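Local coordinates for protein sensor-type histidine kinase PrrB (Mycobacterium tuberculosis, PDB 1YSR) that acts as the membrane sensor kinase of a two-component system, using ATP to phosphorylate a protein histidine, and is represented here by its C-terminal ATP-binding domain, at residues 13-18 with 30-35; 41-46 with 124-129. All blocks are in the same frame, centred on the assembly; numbering follows the deposited sequence.

Both contacts belong to the Bergerat-type ATP-binding domain of the kinase. Interaction 1 packs helix 10-24 on strand 29-32 of the mixed sheet. Interaction 2 joins the turn between strand 39-42 and helix 44-61 to the end of helix 117-125. Their centres lie about 18 Å apart, and interaction 1 closes before interaction 2 opens along the chain. They touch where Leu13 CD1 packs 3.9 Å from Pro44 O. In this family helix 44-61 carries the N box, and a glycine-rich motif leads into helix 117-125. Both parts of interaction 2 are thus joined to elements that, as in relatives, probably border the nucleotide pocket. The unmodelled residues 103-113 probably belong to its lid.

Interaction 1 of 2, residues 13-18 with 30-35; sequences LLDRAA and VSLVPS
Helix 13-18 packs on strand 30-32, which is, within this chain, an edge strand of the mixed sheet of the Bergerat ATP-binding fold. The axes of the two short segments approach to 7.0 Å and run nearly antiparallel, at 164°. No hydrogen bond crosses between them. The contact is mostly apolar packing.

Leu32 carries much of it. Leu32 CB lies 4.1 Å from Asp15 CA and also approaches the carboxylate. CG stands anti to the backbone N (chi1 170°), and chi2 of 62° splits the two methyls between Leu14 and Asp15. Leu32 CD1 reaches the start of the Leu14 side chain, 3.9 Å from Leu14 CB. The same Leu32 CD1 also comes to 4.2 Å from Leu14 CD1. Leu32 CD2 goes to the next residue and sits 3.8 Å from Asp15 CB. Leu32 therefore forks over the junction of Leu14 and Asp15, and it crosses both side chains at about a right angle. The buried Leu14 continues inward to Val51 of helix 44-61 and Ala71 of strand 66-74.

One helical turn on, Ala18 presses its methyl against the strand backbone, with Ala18 CB 3.8 Å from Ser31 CA. The small side chain is consistent with the close approach of the axes. Ser31 turns its own side chain away from the helix, while its backbone bonds to Val67 and Leu69 of the neighbouring strand. At the start of the strand segment, Val30 divides its methyls around Ala18: Val30 CG2 meets Ala18 CB, and Val30 CG1 lies 3.5 Å from Ala18 O.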
loop_
_atom_site.group_PDB
_atom_site.type_symbol
_atom_site.label_atom_id
_atom_site.label_comp_id
_atom_site.label_asym_id
_atom_site.label_seq_id
_atom_site.Cartn_x
_atom_site.Cartn_y
_atom_site.Cartn_z
ATOM N N LEU A 13 -3.434 -0.445 -5.265
ATOM C CA LEU A 13 -4.189 -0.548 -4.023
ATOM C C LEU A 13 -5.643 -0.958 -4.318
ATOM O O LEU A 13 -6.198 -1.845 -3.672
ATOM C CB LEU A 13 -4.136 0.818 -3.275
ATOM C CG LEU A 13 -4.709 0.809 -1.826
ATOM C CD1 LEU A 13 -4.031 1.918 -1.018
ATOM C CD2 LEU A 13 -6.200 1.153 -1.891
ATOM N N LEU A 14 -6.268 -0.261 -5.242
ATOM C CA LEU A 14 -7.656 -0.598 -5.644
ATOM C C LEU A 14 -7.770 -2.035 -6.184
ATOM O O LEU A 14 -8.737 -2.751 -5.901
ATOM C CB LEU A 14 -8.193 0.433 -6.645
ATOM C CG LEU A 14 -8.365 1.883 -6.106
ATOM C CD1 LEU A 14 -8.856 2.867 -7.212
ATOM C CD2 LEU A 14 -9.345 1.911 -4.946
ATOM N N ASP A 15 -6.814 -2.408 -7.027
ATOM C CA ASP A 15 -6.808 -3.745 -7.670
ATOM C C ASP A 15 -6.761 -4.786 -6.555
ATOM O O ASP A 15 -7.541 -5.709 -6.567
ATOM C CB ASP A 15 -5.641 -3.890 -8.633
ATOM C CG ASP A 15 -5.848 -5.018 -9.674
ATOM O OD1 ASP A 15 -6.983 -5.544 -9.828
ATOM O OD2 ASP A 15 -4.850 -5.331 -10.340
ATOM N N ARG A 16 -5.869 -4.619 -5.569
ATOM C CA ARG A 16 -5.801 -5.570 -4.454
ATOM C C ARG A 16 -7.024 -5.516 -3.604
ATOM O O ARG A 16 -7.477 -6.536 -3.126
ATOM C CB ARG A 16 -4.580 -5.379 -3.519
ATOM C CG ARG A 16 -3.204 -5.408 -4.195
ATOM C CD ARG A 16 -2.064 -5.209 -3.127
ATOM N NE ARG A 16 -2.207 -4.038 -2.239
ATOM C CZ ARG A 16 -1.651 -2.827 -2.424
ATOM N NH1 ARG A 16 -0.904 -2.553 -3.481
ATOM N NH2 ARG A 16 -1.856 -1.867 -1.530
ATOM N N ALA A 17 -7.544 -4.306 -3.346
ATOM C CA ALA A 17 -8.728 -4.207 -2.531
ATOM C C ALA A 17 -9.870 -5.008 -3.161
ATOM O O ALA A 17 -10.655 -5.643 -2.454
ATOM C CB ALA A 17 -9.135 -2.735 -2.390
ATOM N N ALA A 18 -9.990 -4.897 -4.471
ATOM C CA ALA A 18 -11.155 -5.526 -5.140
ATOM C C ALA A 18 -10.951 -7.050 -5.068
ATOM O O ALA A 18 -11.866 -7.792 -4.778
ATOM C CB ALA A 18 -11.236 -5.071 -6.551
ATOM N N VAL A 30 -16.909 -7.490 -7.821
ATOM C CA VAL A 30 -16.163 -6.278 -7.450
ATOM C C VAL A 30 -14.857 -6.279 -8.243
ATOM O O VAL A 30 -14.158 -7.326 -8.323
ATOM C CB VAL A 30 -15.926 -6.177 -5.931
ATOM C CG1 VAL A 30 -15.260 -7.461 -5.391
ATOM C CG2 VAL A 30 -15.064 -4.858 -5.616
ATOM N N SER A 31 -14.522 -5.131 -8.836
ATOM C CA SER A 31 -13.375 -5.060 -9.674
ATOM C C SER A 31 -12.882 -3.632 -9.845
ATOM O O SER A 31 -13.614 -2.658 -9.620
ATOM C CB SER A 31 -13.748 -5.590 -11.068
ATOM O OG SER A 31 -14.532 -4.586 -11.713
ATOM N N LEU A 32 -11.614 -3.524 -10.212
ATOM C CA LEU A 32 -11.055 -2.271 -10.633
ATOM C C LEU A 32 -11.308 -2.147 -12.120
ATOM O O LEU A 32 -10.783 -2.985 -12.924
ATOM C CB LEU A 32 -9.546 -2.316 -10.440
ATOM C CG LEU A 32 -8.792 -1.134 -11.059
ATOM C CD1 LEU A 32 -9.250 0.172 -10.382
ATOM C CD2 LEU A 32 -7.296 -1.317 -10.883
ATOM N N VAL A 33 -12.022 -1.086 -12.477
ATOM C CA VAL A 33 -12.214 -0.609 -13.834
ATOM C C VAL A 33 -10.893 -0.127 -14.461
ATOM O O VAL A 33 -10.084 0.513 -13.782
ATOM C CB VAL A 33 -13.206 0.555 -13.693
ATOM C CG1 VAL A 33 -12.865 1.764 -14.541
ATOM C CG2 VAL A 33 -14.672 0.058 -13.773
ATOM N N PRO A 34 -10.669 -0.370 -15.782
ATOM C CA PRO A 34 -9.416 0.029 -16.425
ATOM C C PRO A 34 -9.018 1.452 -16.042
ATOM O O PRO A 34 -9.818 2.376 -16.250
ATOM C CB PRO A 34 -9.785 -0.026 -17.934
ATOM C CG PRO A 34 -10.676 -1.168 -18.022
ATOM C CD PRO A 34 -11.578 -1.013 -16.761
ATOM N N SER A 35 -7.833 1.620 -15.442
ATOM C CA SER A 35 -7.433 2.926 -14.903
ATOM C C SER A 35 -5.936 3.150 -15.144
ATOM O O SER A 35 -5.181 2.219 -15.057
ATOM C CB SER A 35 -7.648 2.996 -13.377
ATOM O OG SER A 35 -9.009 2.921 -12.934
#

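Interaction 2 of 2, residues 41-46 with 124-129; sequences VGLPAG and QLHGGT
A Schellman motif ends helix 117-125 of this histidine kinase ATPase domain, with Gly127 at positive phi as its C-prime residue. His126, the first residue to leave the helical conformation, reaches across to the N-terminus of helix 44-61.

Its CG is anti to the carbonyl carbon (chi1 -67°), and the ring is turned to chi2 80°. This carries the NE2 end to the backbone of Gly42 and Leu43. Leu43 N donates to His126 NE2 at 2.9 Å, with an N-H...acceptor angle of 157°. The amide meets the ring edge in the ring plane. The other ring nitrogen, His126 ND1, bonds Gln122 O in the preceding helix turn. With NE2 accepting, the pattern is consistent with a neutral ring carrying its proton on ND1. Bonds at both nitrogens hold the ring's rotation. The ring is buried, and His5 and Leu146 also pack on it.

Leu43 is the N-cap residue of helix 44-61. Its CG, too, is anti to the carbonyl carbon, beside the backbone N. The side chain rises above the plane of the imidazole, out past the NE2-CE1 bond. Leu43 CB and CG both stay 3.9 Å from His126 NE2, and Leu43 CD1 lies 3.8 Å from His126 CE1. Leu43 CD1 also reaches Leu125 CD1, tip to tip, at 4.3 Å. Gly42 has no side chain, and Gly42 CA sits at the ring edge, 3.4 Å from His126 NE2.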
loop_
_atom_site.group_PDB
_atom_site.type_symbol
_atom_site.label_atom_id
_atom_site.label_comp_id
_atom_site.label_asym_id
_atom_site.label_seq_id
_atom_site.Cartn_x
_atom_site.Cartn_y
_atom_site.Cartn_z
ATOM N N VAL A 41 1.517 10.397 -2.604
ATOM C CA VAL A 41 2.210 10.183 -1.376
ATOM C C VAL A 41 1.138 10.197 -0.307
ATOM O O VAL A 41 0.271 11.094 -0.287
ATOM C CB VAL A 41 3.273 11.291 -1.158
ATOM C CG1 VAL A 41 3.799 11.281 0.271
ATOM C CG2 VAL A 41 4.444 11.055 -2.181
ATOM N N GLY A 42 1.150 9.185 0.533
ATOM C CA GLY A 42 0.020 8.954 1.402
ATOM C C GLY A 42 0.296 7.834 2.372
ATOM O O GLY A 42 1.445 7.363 2.511
ATOM N N LEU A 43 -0.777 7.406 3.046
ATOM C CA LEU A 43 -0.644 6.399 4.094
ATOM C C LEU A 43 -1.335 5.163 3.552
ATOM O O LEU A 43 -2.579 5.127 3.536
ATOM C CB LEU A 43 -1.372 6.851 5.373
ATOM C CG LEU A 43 -0.994 8.249 5.939
ATOM C CD1 LEU A 43 -2.130 8.982 6.734
ATOM C CD2 LEU A 43 0.299 8.163 6.772
ATOM N N PRO A 44 -0.559 4.146 3.114
ATOM C CA PRO A 44 -1.228 3.044 2.446
ATOM C C PRO A 44 -2.212 2.264 3.331
ATOM O O PRO A 44 -3.231 1.814 2.801
ATOM C CB PRO A 44 -0.088 2.150 1.925
ATOM C CG PRO A 44 1.108 2.487 2.765
ATOM C CD PRO A 44 0.917 3.952 3.218
ATOM N N ALA A 45 -1.952 2.136 4.638
ATOM C CA ALA A 45 -2.905 1.400 5.479
ATOM C C ALA A 45 -4.240 2.201 5.587
ATOM O O ALA A 45 -5.308 1.643 5.465
ATOM C CB ALA A 45 -2.344 1.150 6.875
ATOM N N GLY A 46 -4.128 3.512 5.721
ATOM C CA GLY A 46 -5.327 4.368 5.910
ATOM C C GLY A 46 -6.106 4.410 4.596
ATOM O O GLY A 46 -7.333 4.324 4.609
ATOM N N GLN A 124 -9.305 13.626 4.788
ATOM C CA GLN A 124 -8.826 14.841 5.431
ATOM C C GLN A 124 -7.329 14.747 5.781
ATOM O O GLN A 124 -6.585 15.688 5.513
ATOM C CB GLN A 124 -9.682 15.209 6.645
ATOM C CG GLN A 124 -10.859 16.194 6.309
ATOM C CD GLN A 124 -12.219 15.517 5.985
ATOM O OE1 GLN A 124 -12.458 15.092 4.849
ATOM N NE2 GLN A 124 -13.123 15.465 6.975
ATOM N N LEU A 125 -6.897 13.584 6.267
ATOM C CA LEU A 125 -5.470 13.324 6.578
ATOM C C LEU A 125 -4.607 13.479 5.353
ATOM O O LEU A 125 -3.431 13.820 5.456
ATOM C CB LEU A 125 -5.276 11.922 7.184
ATOM C CG LEU A 125 -5.673 11.743 8.642
ATOM C CD1 LEU A 125 -5.557 10.266 9.035
ATOM C CD2 LEU A 125 -4.787 12.565 9.592
ATOM N N HIS A 126 -5.195 13.275 4.169
ATOM C CA HIS A 126 -4.461 13.441 2.895
ATOM C C HIS A 126 -4.700 14.815 2.262
ATOM O O HIS A 126 -4.314 15.042 1.127
ATOM C CB HIS A 126 -4.786 12.299 1.905
ATOM C CG HIS A 126 -4.280 10.968 2.349
ATOM N ND1 HIS A 126 -4.923 10.197 3.280
ATOM C CD2 HIS A 126 -3.143 10.299 2.032
ATOM C CE1 HIS A 126 -4.223 9.100 3.511
ATOM N NE2 HIS A 126 -3.132 9.142 2.758
ATOM N N GLY A 127 -5.356 15.724 2.991
ATOM C CA GLY A 127 -5.651 17.036 2.415
ATOM C C GLY A 127 -6.632 17.038 1.265
ATOM O O GLY A 127 -6.589 17.883 0.410
ATOM N N GLY A 128 -7.516 16.047 1.226
ATOM C CA GLY A 128 -8.486 15.980 0.166
ATOM C C GLY A 128 -9.873 15.902 0.766
ATOM O O GLY A 128 -10.067 16.190 1.956
ATOM N N THR A 129 -10.835 15.453 -0.046
ATOM C CA THR A 129 -12.229 15.427 0.388
ATOM C C THR A 129 -12.873 14.096 0.033
ATOM O O THR A 129 -12.395 13.416 -0.869
ATOM C CB THR A 129 -13.018 16.522 -0.315
ATOM O OG1 THR A 129 -12.902 16.347 -1.746
ATOM C CG2 THR A 129 -12.422 17.896 0.046
#